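Local structure of DUF3828 domain-containing protein (Bacteroides thetaiotaomicron, 3KZT) at residues I66-V69 against D70-E74. The protein is of unknown function but is probably a lipoprotein anchored to the bacterial membrane. Residues are numbered along the deposited sequence; the frame is centred on the assembly and turned at random. Where two conformers were deposited one is given.
Sequences IEKV and DRLIE
The Arg71 guanidinium, in this one of its two conformers, brings NH2 to within 3.7 Å of Lys68 CG, approaching the methylene chain obliquely. A bend at chi3 (-47°) turns the arginine back to cross Lys68, and in the same conformer its NH2 reaches on to a salt bridge with Glu142 near the C-terminus. Lys68 runs extended, CG anti to the backbone N (chi1 171°), and delivers NZ to Asp138 and to the carbonyls of Ile139 and Thr140. Alongside the same chain, pointing the same way, lies Leu72, with CD1 4.1 Å from Lys68 CG.

The other flat group, the Asp70 carboxylate, leans back toward the Ile66 carbonyl. One water donates to both Asp70 OD1, at 2.6 Å, and Ile66 O, at 2.9 Å, joining two acceptors that could not bond directly. That Ile66 carbonyl also accepts the backbone NH of Asp70, so a water and an amide share it. On the apolar side, Ile73 CD1 packs 3.8 Å from Val69 CG1, and Pro80 of the following loop touches both residues, while Lys57 of helix 47-60 reaches Val69.

Four i to i+4 backbone bonds cross from 66-69 to 70-74, the shortest being Ile73 N to Val69 O at 2.8 Å. Lys68 NZ and Arg71 NH2 lie 5.2 Å apart in this conformer, each with its own carboxylate, which probably offsets their like charges. The Lys68 bridge to Asp138 ties helix 63-75 to the end of strand 133-139; where Arg71 adopts this conformer, its bridge to Glu142 adds a second tie to the tail beyond.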
loop_
_atom_site.group_PDB
_atom_site.type_symbol
_atom_site.label_atom_id
_atom_site.label_comp_id
_atom_site.label_asym_id
_atom_site.label_seq_id
_atom_site.Cartn_x
_atom_site.Cartn_y
_atom_site.Cartn_z
ATOM N N ILE A 66 -13.841 -5.707 15.921
ATOM C CA ILE A 66 -12.598 -6.480 16.216
ATOM C C ILE A 66 -12.927 -7.824 16.918
ATOM O O ILE A 66 -12.329 -8.860 16.596
ATOM C CB ILE A 66 -11.594 -5.644 17.085
ATOM C CG1 ILE A 66 -10.992 -4.499 16.266
ATOM C CG2 ILE A 66 -10.445 -6.513 17.602
ATOM C CD1 ILE A 66 -10.241 -3.472 17.123
ATOM N N GLU A 67 -13.879 -7.785 17.857
ATOM C CA GLU A 67 -14.409 -9.001 18.513
ATOM C C GLU A 67 -15.155 -9.914 17.525
ATOM O O GLU A 67 -15.006 -11.127 17.586
ATOM C CB GLU A 67 -15.331 -8.641 19.685
ATOM C CG GLU A 67 -14.583 -8.107 20.921
ATOM C CD GLU A 67 -15.512 -7.778 22.110
ATOM O OE1 GLU A 67 -16.701 -7.434 21.892
ATOM O OE2 GLU A 67 -15.036 -7.858 23.268
ATOM N N LYS A 68 -15.966 -9.322 16.639
ATOM C CA LYS A 68 -16.644 -10.079 15.551
ATOM C C LYS A 68 -15.625 -10.714 14.556
ATOM O O LYS A 68 -15.878 -11.805 14.032
ATOM C CB LYS A 68 -17.678 -9.186 14.805
ATOM C CG LYS A 68 -18.281 -9.813 13.520
ATOM C CD LYS A 68 -19.479 -9.053 12.985
ATOM C CE LYS A 68 -19.978 -9.728 11.690
ATOM N NZ LYS A 68 -21.142 -9.056 11.040
ATOM N N VAL A 69 -14.506 -10.021 14.297
ATOM C CA VAL A 69 -13.431 -10.556 13.439
ATOM C C VAL A 69 -12.763 -11.779 14.097
ATOM O O VAL A 69 -12.442 -12.739 13.402
ATOM C CB VAL A 69 -12.388 -9.453 13.045
ATOM C CG1 VAL A 69 -11.173 -10.059 12.321
ATOM C CG2 VAL A 69 -13.050 -8.409 12.161
ATOM N N ASP A 70 -12.585 -11.745 15.426
ATOM C CA ASP A 70 -12.071 -12.909 16.180
ATOM C C ASP A 70 -13.010 -14.112 16.089
ATOM O O ASP A 70 -12.527 -15.242 15.923
ATOM C CB ASP A 70 -11.817 -12.565 17.661
ATOM C CG ASP A 70 -10.650 -11.607 17.863
ATOM O OD1 ASP A 70 -9.951 -11.263 16.885
ATOM O OD2 ASP A 70 -10.435 -11.194 19.021
ATOM N N ARG A 71 -14.332 -13.874 16.209
ATOM C CA ARG A 71 -15.359 -14.941 16.043
ATOM C C ARG A 71 -15.278 -15.564 14.653
ATOM O O ARG A 71 -15.313 -16.791 14.507
ATOM C CB ARG A 71 -16.800 -14.406 16.239
ATOM C CG ARG A 71 -17.228 -14.187 17.660
ATOM C CD ARG A 71 -18.759 -14.061 17.745
ATOM N NE ARG A 71 -19.310 -13.155 16.728
ATOM C CZ ARG A 71 -19.878 -13.563 15.593
ATOM N NH1 ARG A 71 -19.974 -14.854 15.323
ATOM N NH2 ARG A 71 -20.349 -12.680 14.732
ATOM N N LEU A 72 -15.186 -14.706 13.629
ATOM C CA LEU A 72 -15.078 -15.169 12.226
ATOM C C LEU A 72 -13.727 -15.876 11.933
ATOM O O LEU A 72 -13.702 -16.833 11.157
ATOM C CB LEU A 72 -15.329 -14.017 11.246
ATOM C CG LEU A 72 -16.767 -13.467 11.239
ATOM C CD1 LEU A 72 -16.824 -12.136 10.526
ATOM C CD2 LEU A 72 -17.741 -14.442 10.613
ATOM N N ILE A 73 -12.627 -15.394 12.549
ATOM C CA ILE A 73 -11.303 -16.086 12.498
ATOM C C ILE A 73 -11.423 -17.490 13.102
ATOM O O ILE A 73 -10.861 -18.418 12.573
ATOM C CB ILE A 73 -10.177 -15.285 13.258
ATOM C CG1 ILE A 73 -9.708 -14.084 12.441
ATOM C CG2 ILE A 73 -8.945 -16.174 13.547
ATOM C CD1 ILE A 73 -8.993 -13.043 13.274
ATOM N N GLU A 74 -12.160 -17.618 14.213
ATOM C CA GLU A 74 -12.452 -18.924 14.834
ATOM C C GLU A 74 -13.448 -19.789 14.017
ATOM O O GLU A 74 -13.299 -21.007 13.973
ATOM C CB GLU A 74 -12.987 -18.742 16.271
ATOM C CG GLU A 74 -11.981 -18.121 17.244
HETATM O O HOH W 1 -9.746 -9.265 15.244
#